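Local coordinates for ABC transporter sugar binding protein (Xanthomonas axonopodis pv. citri, PDB 3UOR) that probably binds maltose or related sugars in the periplasm as the solute-binding component of an ABC importer, at residues Val32-Met37 with Trp318-Tyr323; Glu42-Leu47 with Glu322-Pro327; Ala49-Gln54 with Ile58-Gln63. All blocks are in the same frame, centred on the assembly; numbering follows the deposited sequence.

Contact 1. Residues Val32-Met37 with Trp318-Tyr323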
loop_
_atom_site.group_PDB
_atom_site.type_symbol
_atom_site.label_atom_id
_atom_site.label_comp_id
_atom_site.label_asym_id
_atom_site.label_seq_id
_atom_site.Cartn_x
_atom_site.Cartn_y
_atom_site.Cartn_z
ATOM N N VAL A 32 24.369 -2.140 -15.898
ATOM C CA VAL A 32 22.919 -2.062 -15.831
ATOM C C VAL A 32 22.505 -0.781 -15.101
ATOM O O VAL A 32 23.048 -0.452 -14.043
ATOM C CB VAL A 32 22.361 -3.307 -15.114
ATOM C CG1 VAL A 32 20.991 -3.046 -14.572
ATOM C CG2 VAL A 32 22.349 -4.483 -16.073
ATOM N N ARG A 33 21.565 -0.040 -15.677
ATOM C CA ARG A 33 21.055 1.156 -15.018
ATOM C C ARG A 33 19.736 0.886 -14.303
ATOM O O ARG A 33 18.730 0.508 -14.914
ATOM C CB ARG A 33 20.932 2.321 -15.992
ATOM C CG ARG A 33 22.282 2.851 -16.460
ATOM C CD ARG A 33 22.101 4.064 -17.348
ATOM N NE ARG A 33 21.131 3.803 -18.410
ATOM C CZ ARG A 33 20.037 4.528 -18.626
ATOM N NH1 ARG A 33 19.764 5.584 -17.860
ATOM N NH2 ARG A 33 19.219 4.198 -19.620
ATOM N N PHE A 34 19.770 1.103 -12.995
ATOM C CA PHE A 34 18.673 0.793 -12.089
ATOM C C PHE A 34 18.196 2.089 -11.424
ATOM O O PHE A 34 18.934 2.707 -10.660
ATOM C CB PHE A 34 19.188 -0.199 -11.037
ATOM C CG PHE A 34 18.190 -0.560 -9.978
ATOM C CD1 PHE A 34 16.835 -0.347 -10.163
ATOM C CD2 PHE A 34 18.615 -1.136 -8.797
ATOM C CE1 PHE A 34 15.918 -0.687 -9.176
ATOM C CE2 PHE A 34 17.712 -1.483 -7.812
ATOM C CZ PHE A 34 16.355 -1.259 -8.002
ATOM N N TRP A 35 16.976 2.509 -11.736
ATOM C CA TRP A 35 16.394 3.692 -11.104
ATOM C C TRP A 35 15.494 3.293 -9.941
ATOM O O TRP A 35 14.649 2.417 -10.082
ATOM C CB TRP A 35 15.560 4.483 -12.097
ATOM C CG TRP A 35 16.327 5.144 -13.167
ATOM C CD1 TRP A 35 17.667 5.046 -13.410
ATOM C CD2 TRP A 35 15.797 6.020 -14.168
ATOM N NE1 TRP A 35 18.004 5.812 -14.505
ATOM C CE2 TRP A 35 16.871 6.420 -14.984
ATOM C CE3 TRP A 35 14.514 6.505 -14.451
ATOM C CZ2 TRP A 35 16.700 7.281 -16.066
ATOM C CZ3 TRP A 35 14.347 7.358 -15.513
ATOM C CH2 TRP A 35 15.434 7.737 -16.314
ATOM N N ALA A 36 15.676 3.944 -8.796
ATOM C CA ALA A 36 14.873 3.671 -7.616
ATOM C C ALA A 36 14.602 5.009 -6.934
ATOM O O ALA A 36 15.230 6.006 -7.283
ATOM C CB ALA A 36 15.612 2.734 -6.700
ATOM N N MET A 37 13.675 5.043 -5.980
ATOM C CA MET A 37 13.212 6.317 -5.416
ATOM C C MET A 37 13.439 6.484 -3.918
ATOM O O MET A 37 13.017 5.643 -3.123
ATOM C CB MET A 37 11.723 6.509 -5.677
ATOM C CG MET A 37 11.359 6.780 -7.121
ATOM S SD MET A 37 11.298 5.255 -8.054
ATOM C CE MET A 37 10.482 5.783 -9.559
ATOM N N TRP A 318 17.507 -9.186 -15.328
ATOM C CA TRP A 318 16.722 -10.165 -14.608
ATOM C C TRP A 318 17.471 -10.691 -13.386
ATOM O O TRP A 318 16.881 -10.876 -12.329
ATOM C CB TRP A 318 16.329 -11.343 -15.489
ATOM C CG TRP A 318 15.781 -12.432 -14.635
ATOM C CD1 TRP A 318 16.381 -13.618 -14.324
ATOM C CD2 TRP A 318 14.544 -12.407 -13.914
ATOM N NE1 TRP A 318 15.576 -14.348 -13.471
ATOM C CE2 TRP A 318 14.443 -13.624 -13.210
ATOM C CE3 TRP A 318 13.500 -11.480 -13.814
ATOM C CZ2 TRP A 318 13.341 -13.938 -12.415
ATOM C CZ3 TRP A 318 12.411 -11.790 -13.025
ATOM C CH2 TRP A 318 12.339 -13.011 -12.335
ATOM N N LYS A 319 18.765 -10.952 -13.525
ATOM C CA LYS A 319 19.538 -11.486 -12.394
ATOM C C LYS A 319 19.496 -10.537 -11.203
ATOM O O LYS A 319 19.416 -10.970 -10.055
ATOM C CB LYS A 319 20.998 -11.760 -12.787
ATOM C CG LYS A 319 21.192 -12.946 -13.732
ATOM C CD LYS A 319 22.665 -13.085 -14.111
ATOM C CE LYS A 319 22.934 -14.280 -15.028
ATOM N NZ LYS A 319 23.111 -15.543 -14.256
ATOM N N LEU A 320 19.563 -9.240 -11.473
ATOM C CA LEU A 320 19.478 -8.262 -10.403
ATOM C C LEU A 320 18.125 -8.359 -9.689
ATOM O O LEU A 320 18.048 -8.273 -8.461
ATOM C CB LEU A 320 19.705 -6.850 -10.939
ATOM C CG LEU A 320 19.318 -5.745 -9.973
ATOM C CD1 LEU A 320 20.116 -5.840 -8.696
ATOM C CD2 LEU A 320 19.508 -4.393 -10.627
ATOM N N ILE A 321 17.058 -8.562 -10.452
ATOM C CA ILE A 321 15.722 -8.577 -9.863
ATOM C C ILE A 321 15.535 -9.835 -9.039
ATOM O O ILE A 321 14.927 -9.820 -7.959
ATOM C CB ILE A 321 14.620 -8.497 -10.925
ATOM C CG1 ILE A 321 14.546 -7.085 -11.513
ATOM C CG2 ILE A 321 13.278 -8.823 -10.311
ATOM C CD1 ILE A 321 13.454 -6.932 -12.536
ATOM N N GLU A 322 16.093 -10.920 -9.555
ATOM C CA GLU A 322 16.050 -12.206 -8.900
ATOM C C GLU A 322 16.786 -12.127 -7.578
ATOM O O GLU A 322 16.298 -12.633 -6.574
ATOM C CB GLU A 322 16.698 -13.258 -9.793
ATOM C CG GLU A 322 16.383 -14.668 -9.375
ATOM C CD GLU A 322 17.030 -15.690 -10.292
ATOM O OE1 GLU A 322 18.270 -15.810 -10.258
ATOM O OE2 GLU A 322 16.301 -16.368 -11.035
ATOM N N TYR A 323 17.953 -11.485 -7.583
ATOM C CA TYR A 323 18.737 -11.283 -6.361
ATOM C C TYR A 323 17.895 -10.555 -5.313
ATOM O O TYR A 323 17.843 -10.962 -4.150
ATOM C CB TYR A 323 20.012 -10.489 -6.663
ATOM C CG TYR A 323 20.798 -10.067 -5.436
ATOM C CD1 TYR A 323 21.716 -10.923 -4.839
ATOM C CD2 TYR A 323 20.626 -8.807 -4.884
ATOM C CE1 TYR A 323 22.433 -10.530 -3.716
ATOM C CE2 TYR A 323 21.328 -8.406 -3.761
ATOM C CZ TYR A 323 22.226 -9.265 -3.180
ATOM O OH TYR A 323 22.914 -8.845 -2.063
#

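Contact 2. Residues Glu42-Leu47 with Glu322-Pro327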
loop_
_atom_site.group_PDB
_atom_site.type_symbol
_atom_site.label_atom_id
_atom_site.label_comp_id
_atom_site.label_asym_id
_atom_site.label_seq_id
_atom_site.Cartn_x
_atom_site.Cartn_y
_atom_site.Cartn_z
ATOM N N GLU A 42 18.594 4.508 -1.623
ATOM C CA GLU A 42 19.777 4.542 -0.767
ATOM C C GLU A 42 20.087 3.156 -0.225
ATOM O O GLU A 42 21.226 2.688 -0.268
ATOM C CB GLU A 42 19.561 5.470 0.425
ATOM C CG GLU A 42 19.354 6.932 0.104
ATOM C CD GLU A 42 19.123 7.748 1.369
ATOM O OE1 GLU A 42 19.751 7.434 2.408
ATOM O OE2 GLU A 42 18.307 8.696 1.330
ATOM N N VAL A 43 19.060 2.512 0.310
ATOM C CA VAL A 43 19.223 1.205 0.901
ATOM C C VAL A 43 19.536 0.147 -0.157
ATOM O O VAL A 43 20.467 -0.640 0.014
ATOM C CB VAL A 43 17.981 0.816 1.712
ATOM C CG1 VAL A 43 18.158 -0.551 2.323
ATOM C CG2 VAL A 43 17.738 1.844 2.793
ATOM N N VAL A 44 18.790 0.128 -1.260
ATOM C CA VAL A 44 19.061 -0.894 -2.273
ATOM C C VAL A 44 20.473 -0.737 -2.840
ATOM O O VAL A 44 21.062 -1.709 -3.294
ATOM C CB VAL A 44 18.022 -0.940 -3.417
ATOM C CG1 VAL A 44 18.298 0.162 -4.450
ATOM C CG2 VAL A 44 18.057 -2.316 -4.101
ATOM N N ALA A 45 21.025 0.477 -2.808
ATOM C CA ALA A 45 22.399 0.673 -3.278
ATOM C C ALA A 45 23.390 -0.096 -2.399
ATOM O O ALA A 45 24.399 -0.597 -2.894
ATOM C CB ALA A 45 22.760 2.155 -3.336
ATOM N N GLU A 46 23.106 -0.206 -1.102
ATOM C CA GLU A 46 23.982 -0.984 -0.216
ATOM C C GLU A 46 23.915 -2.442 -0.620
ATOM O O GLU A 46 24.931 -3.140 -0.687
ATOM C CB GLU A 46 23.531 -0.888 1.230
ATOM C CG GLU A 46 23.594 0.485 1.819
ATOM C CD GLU A 46 23.082 0.487 3.238
ATOM O OE1 GLU A 46 22.299 1.397 3.566
ATOM O OE2 GLU A 46 23.441 -0.434 4.010
ATOM N N LEU A 47 22.692 -2.894 -0.876
ATOM C CA LEU A 47 22.437 -4.279 -1.218
ATOM C C LEU A 47 23.116 -4.659 -2.520
ATOM O O LEU A 47 23.618 -5.767 -2.642
ATOM C CB LEU A 47 20.932 -4.551 -1.300
ATOM C CG LEU A 47 20.180 -4.733 0.024
ATOM C CD1 LEU A 47 20.557 -3.675 1.016
ATOM C CD2 LEU A 47 18.696 -4.700 -0.230
ATOM N N GLU A 322 16.093 -10.920 -9.555
ATOM C CA GLU A 322 16.050 -12.206 -8.900
ATOM C C GLU A 322 16.786 -12.127 -7.578
ATOM O O GLU A 322 16.298 -12.633 -6.574
ATOM C CB GLU A 322 16.698 -13.258 -9.793
ATOM C CG GLU A 322 16.383 -14.668 -9.375
ATOM C CD GLU A 322 17.030 -15.690 -10.292
ATOM O OE1 GLU A 322 18.270 -15.810 -10.258
ATOM O OE2 GLU A 322 16.301 -16.368 -11.035
ATOM N N TYR A 323 17.953 -11.485 -7.583
ATOM C CA TYR A 323 18.737 -11.283 -6.361
ATOM C C TYR A 323 17.895 -10.555 -5.313
ATOM O O TYR A 323 17.843 -10.962 -4.150
ATOM C CB TYR A 323 20.012 -10.489 -6.663
ATOM C CG TYR A 323 20.798 -10.067 -5.436
ATOM C CD1 TYR A 323 21.716 -10.923 -4.839
ATOM C CD2 TYR A 323 20.626 -8.807 -4.884
ATOM C CE1 TYR A 323 22.433 -10.530 -3.716
ATOM C CE2 TYR A 323 21.328 -8.406 -3.761
ATOM C CZ TYR A 323 22.226 -9.265 -3.180
ATOM O OH TYR A 323 22.914 -8.845 -2.063
ATOM N N LEU A 324 17.219 -9.489 -5.737
ATOM C CA LEU A 324 16.395 -8.701 -4.829
ATOM C C LEU A 324 15.142 -9.469 -4.437
ATOM O O LEU A 324 14.419 -9.050 -3.540
ATOM C CB LEU A 324 16.025 -7.361 -5.453
ATOM C CG LEU A 324 17.206 -6.408 -5.605
ATOM C CD1 LEU A 324 16.765 -5.135 -6.309
ATOM C CD2 LEU A 324 17.808 -6.102 -4.240
ATOM N N SER A 325 14.903 -10.597 -5.109
ATOM C CA SER A 325 13.795 -11.488 -4.750
ATOM C C SER A 325 14.196 -12.638 -3.813
ATOM O O SER A 325 13.342 -13.433 -3.415
ATOM C CB SER A 325 13.145 -12.070 -5.998
ATOM O OG SER A 325 12.762 -11.053 -6.892
ATOM N N GLN A 326 15.479 -12.741 -3.477
ATOM C CA GLN A 326 15.937 -13.772 -2.533
ATOM C C GLN A 326 15.495 -13.486 -1.099
ATOM O O GLN A 326 15.668 -12.371 -0.589
ATOM C CB GLN A 326 17.458 -13.912 -2.596
ATOM C CG GLN A 326 17.979 -14.395 -3.973
ATOM C CD GLN A 326 19.497 -14.434 -4.015
ATOM O OE1 GLN A 326 20.154 -14.115 -3.032
ATOM N NE2 GLN A 326 20.056 -14.831 -5.153
ATOM N N PRO A 327 14.904 -14.486 -0.441
ATOM C CA PRO A 327 14.400 -14.272 0.918
ATOM C C PRO A 327 15.379 -13.576 1.859
ATOM O O PRO A 327 14.965 -12.710 2.638
ATOM C CB PRO A 327 14.075 -15.687 1.378
ATOM C CG PRO A 327 13.559 -16.328 0.127
ATOM C CD PRO A 327 14.406 -15.753 -1.008
#

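Contact 3. Residues Ala49-Gln54 with Ile58-Gln63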
loop_
_atom_site.group_PDB
_atom_site.type_symbol
_atom_site.label_atom_id
_atom_site.label_comp_id
_atom_site.label_asym_id
_atom_site.label_seq_id
_atom_site.Cartn_x
_atom_site.Cartn_y
_atom_site.Cartn_z
ATOM N N ALA A 49 25.814 -3.668 -3.677
ATOM C CA ALA A 49 27.231 -3.858 -3.397
ATOM C C ALA A 49 27.530 -5.347 -3.254
ATOM O O ALA A 49 28.464 -5.859 -3.869
ATOM C CB ALA A 49 27.646 -3.091 -2.143
ATOM N N ASP A 50 26.725 -6.047 -2.459
ATOM C CA ASP A 50 26.914 -7.488 -2.290
ATOM C C ASP A 50 26.526 -8.282 -3.539
ATOM O O ASP A 50 27.011 -9.389 -3.743
ATOM C CB ASP A 50 26.138 -7.994 -1.077
ATOM C CG ASP A 50 26.126 -9.503 -0.979
ATOM O OD1 ASP A 50 25.151 -10.122 -1.442
ATOM O OD2 ASP A 50 27.080 -10.076 -0.425
ATOM N N PHE A 51 25.643 -7.726 -4.368
ATOM C CA PHE A 51 25.267 -8.388 -5.619
ATOM C C PHE A 51 26.418 -8.326 -6.615
ATOM O O PHE A 51 26.689 -9.298 -7.328
ATOM C CB PHE A 51 24.014 -7.754 -6.228
ATOM C CG PHE A 51 23.742 -8.161 -7.669
ATOM C CD1 PHE A 51 23.112 -9.364 -7.961
ATOM C CD2 PHE A 51 24.080 -7.319 -8.722
ATOM C CE1 PHE A 51 22.845 -9.736 -9.284
ATOM C CE2 PHE A 51 23.820 -7.684 -10.050
ATOM C CZ PHE A 51 23.197 -8.894 -10.326
ATOM N N GLU A 52 27.076 -7.169 -6.666
ATOM C CA GLU A 52 28.239 -6.973 -7.518
ATOM C C GLU A 52 29.391 -7.853 -7.048
ATOM O O GLU A 52 30.073 -8.483 -7.850
ATOM C CB GLU A 52 28.672 -5.514 -7.494
ATOM C CG GLU A 52 27.763 -4.588 -8.261
ATOM C CD GLU A 52 28.231 -3.154 -8.188
ATOM O OE1 GLU A 52 27.797 -2.332 -9.024
ATOM O OE2 GLU A 52 29.043 -2.847 -7.289
ATOM N N LYS A 53 29.601 -7.896 -5.738
ATOM C CA LYS A 53 30.636 -8.744 -5.175
ATOM C C LYS A 53 30.233 -10.223 -5.206
ATOM O O LYS A 53 30.857 -11.057 -4.553
ATOM C CB LYS A 53 30.995 -8.287 -3.755
ATOM C CG LYS A 53 32.250 -8.938 -3.195
ATOM C CD LYS A 53 33.044 -7.976 -2.320
ATOM C CE LYS A 53 32.214 -7.470 -1.151
ATOM N NZ LYS A 53 32.936 -7.673 0.131
ATOM N N GLN A 54 29.187 -10.548 -5.963
ATOM C CA GLN A 54 28.813 -11.942 -6.198
ATOM C C GLN A 54 28.692 -12.166 -7.697
ATOM O O GLN A 54 28.574 -13.299 -8.163
ATOM C CB GLN A 54 27.469 -12.282 -5.547
ATOM C CG GLN A 54 27.513 -12.724 -4.096
ATOM C CD GLN A 54 26.136 -13.138 -3.588
ATOM O OE1 GLN A 54 25.443 -13.929 -4.229
ATOM N NE2 GLN A 54 25.732 -12.600 -2.439
ATOM N N ILE A 58 29.143 -7.866 -13.700
ATOM C CA ILE A 58 27.997 -6.959 -13.744
ATOM C C ILE A 58 28.212 -5.741 -12.860
ATOM O O ILE A 58 28.478 -5.870 -11.668
ATOM C CB ILE A 58 26.707 -7.668 -13.292
ATOM C CG1 ILE A 58 26.339 -8.789 -14.266
ATOM C CG2 ILE A 58 25.568 -6.681 -13.193
ATOM C CD1 ILE A 58 25.325 -9.764 -13.713
ATOM N N HIS A 59 28.112 -4.558 -13.452
ATOM C CA HIS A 59 28.083 -3.323 -12.681
ATOM C C HIS A 59 26.659 -2.776 -12.665
ATOM O O HIS A 59 25.981 -2.755 -13.692
ATOM C CB HIS A 59 29.047 -2.281 -13.252
ATOM C CG HIS A 59 28.787 -0.887 -12.768
ATOM N ND1 HIS A 59 28.849 -0.536 -11.435
ATOM C CD2 HIS A 59 28.469 0.247 -13.438
ATOM C CE1 HIS A 59 28.573 0.750 -11.306
ATOM N NE2 HIS A 59 28.342 1.249 -12.506
ATOM N N VAL A 60 26.205 -2.357 -11.488
ATOM C CA VAL A 60 24.875 -1.787 -11.344
ATOM C C VAL A 60 24.972 -0.310 -10.984
ATOM O O VAL A 60 25.509 0.054 -9.934
ATOM C CB VAL A 60 24.065 -2.498 -10.254
ATOM C CG1 VAL A 60 22.687 -1.881 -10.172
ATOM C CG2 VAL A 60 23.984 -3.998 -10.530
ATOM N N ASP A 61 24.457 0.537 -11.865
ATOM C CA ASP A 61 24.453 1.963 -11.616
ATOM C C ASP A 61 23.110 2.352 -11.025
ATOM O O ASP A 61 22.108 2.435 -11.739
ATOM C CB ASP A 61 24.713 2.728 -12.915
ATOM C CG ASP A 61 24.516 4.224 -12.761
ATOM O OD1 ASP A 61 24.637 4.736 -11.625
ATOM O OD2 ASP A 61 24.231 4.889 -13.781
ATOM N N VAL A 62 23.086 2.577 -9.716
ATOM C CA VAL A 62 21.842 2.936 -9.041
ATOM C C VAL A 62 21.639 4.449 -9.006
ATOM O O VAL A 62 22.485 5.193 -8.505
ATOM C CB VAL A 62 21.770 2.365 -7.610
ATOM C CG1 VAL A 62 20.474 2.788 -6.941
ATOM C CG2 VAL A 62 21.871 0.848 -7.635
ATOM N N GLN A 63 20.519 4.898 -9.561
ATOM C CA GLN A 63 20.165 6.311 -9.557
ATOM C C GLN A 63 18.990 6.515 -8.623
ATOM O O GLN A 63 17.988 5.793 -8.701
ATOM C CB GLN A 63 19.781 6.784 -10.962
ATOM C CG GLN A 63 20.955 7.118 -11.867
ATOM C CD GLN A 63 21.531 8.491 -11.574
ATOM O OE1 GLN A 63 22.536 8.620 -10.871
ATOM N NE2 GLN A 63 20.887 9.528 -12.106
#

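Contact 1. Residues Val32-Met37 with Trp318-Tyr323
Leu-320 reaches from helix 314-324 to strand 30-36 with one methyl, and that methyl makes the whole contact. Its CD2 lies 3.8 Å from CD2 of Phe-34 and 4.1 Å from CG of the same ring, so the approach is to one corner of the phenyl group, taken obliquely, and the two side chains cross at about a right angle. Both reach across in the same way: CG of Phe-34 is anti to the backbone N (chi1 177°), and that of Leu-320 is too (chi1 166°), which sends each group out from its backbone into the interface between strand and helix. This is the layered alpha/beta packing of a periplasmic binding protein lobe, with a helix laid on a sheet; Phe-34 of the strand and Ile-321 of the helix both touch Leu-305 and Val-86 of neighbouring strands. Val-32 is the looser partner, its CG1 standing 4.4 Å from CD2 of Leu-320. No hydrogen bond joins the two segments, and only about 100 Å² is buried between them, all of it on three buried residues. On the helix, Lys-319 is exposed to solvent and Glu-322 partly so. OE2 of Glu-322 accepts a weak hydrogen bond from NE1 of the buried Trp-318 (3.2 Å, 141°) and a second bond from Ser-113, while CB of Glu-322 lies over one face of the indole, offset toward the rim.

Contact 2. Residues Glu42-Leu47 with Glu322-Pro327
Val-44 and Leu-324 meet where helix 39-52, the connecting helix of a beta-alpha-beta unit, packs beside the C-terminal end of helix 314-324. In the apolar part, CG2 of Val-44 is 3.8 Å from both CD1 and CD2 of Leu-324, so one valine methyl sits equally close to the two leucine methyls, and the side chains cross at about a right angle. Leu-324 reaches it with CG anti to its carbonyl carbon (chi1 -69°) and an extended chi2 of 177°, which carries the branch toward helix 39-52 although its CB is directed along the contact. Leu-47 joins more loosely, its CD2 at 4.3 Å from CD2 of Leu-324, and also touches Phe-333 of helix 327-337; Val-44 packs in addition on Trp-140. All four touching residues are buried, and 157 Å² is covered in total.

The polar part involves the phenol of Tyr-323, which comes up obliquely to the backbone of Leu-47 without a hydrogen bond between them. The hydroxyl is instead hydrogen-bonded to Asp-50, one turn further along helix 39-52. Next to that bond, the carbonyl O of Leu-47 lies 3.2 Å from OH of Tyr-323 and 3.7 Å from its CE2.

Contact 3. Residues Ala49-Gln54 with Ile58-Gln63
Glu-52, in the last turn of helix 39-52, grips the start of strand 58-64 through one carboxylate oxygen. The two elements are the second and third members of a beta-alpha-beta unit that begins with strand 30-36, and only three residues separate the segments, so the contact closes the short loop between helix 39-52 and strand 58-64.

OE1 of Glu-52 has two donors. The stronger is the backbone N of Val-60, at 2.9 Å from OE1 and nearly straight (171°), received on the lone pair anti to the other oxygen. The second is ND1 of His-59, a weak and bent bond to the same OE1 (3.2 Å, 135°); the carboxylate and imidazole planes are 41° apart and the two side chains run side by side in the same direction. The extended chain beyond CG of Glu-52 lets the carboxylate span to the strand, passing alongside the carbonyl O of Ile-58. The peptide N-H of Val-60 is thereby satisfied by a side chain, whereas His-59 and Asp-61 use their backbone groups on strand 30-36, pairing with Thr-30, Val-32 and Phe-34. Asp-50, on another side of the helix, has OD1 engaged by the hydroxyl of Tyr-323 on helix 314-324.

Next to these hydrogen bonds, Phe-51 supplies the apolar part of the contact, and its ring also meets that of Tyr-323. The side chains of Val-60 and Phe-51 cross at about a right angle, and both touch Leu-320. CE2 of Phe-51 is shared by two methyls: CG2 of Val-60 comes in obliquely at 3.7 Å, and CG2 of Ile-58 lies at the ring edge, near its plane, also at 3.7 Å.

The three contacts lie together on one side of the chain's centre, their centres about 8 Å (contacts 1 and 2), 9 Å (1 and 3) and 10 Å (2 and 3) apart. Strand 30-36, helix 39-52 and strand 58-64 follow one another as a beta-alpha-beta unit whose strands are parallel neighbours; contact 3 closes it locally. Helix 314-324 comes 250 residues after the end of that unit and serves contacts 1 and 2, so contact 3 is nested inside both long loops. Packing is continuous: CE2 of Phe-34 is 3.8 Å from CG1 of Val-44. The late helix thus ties the chain's N-terminal unit into one lobe, consistent with the interlaced chain path of periplasmic binding proteins.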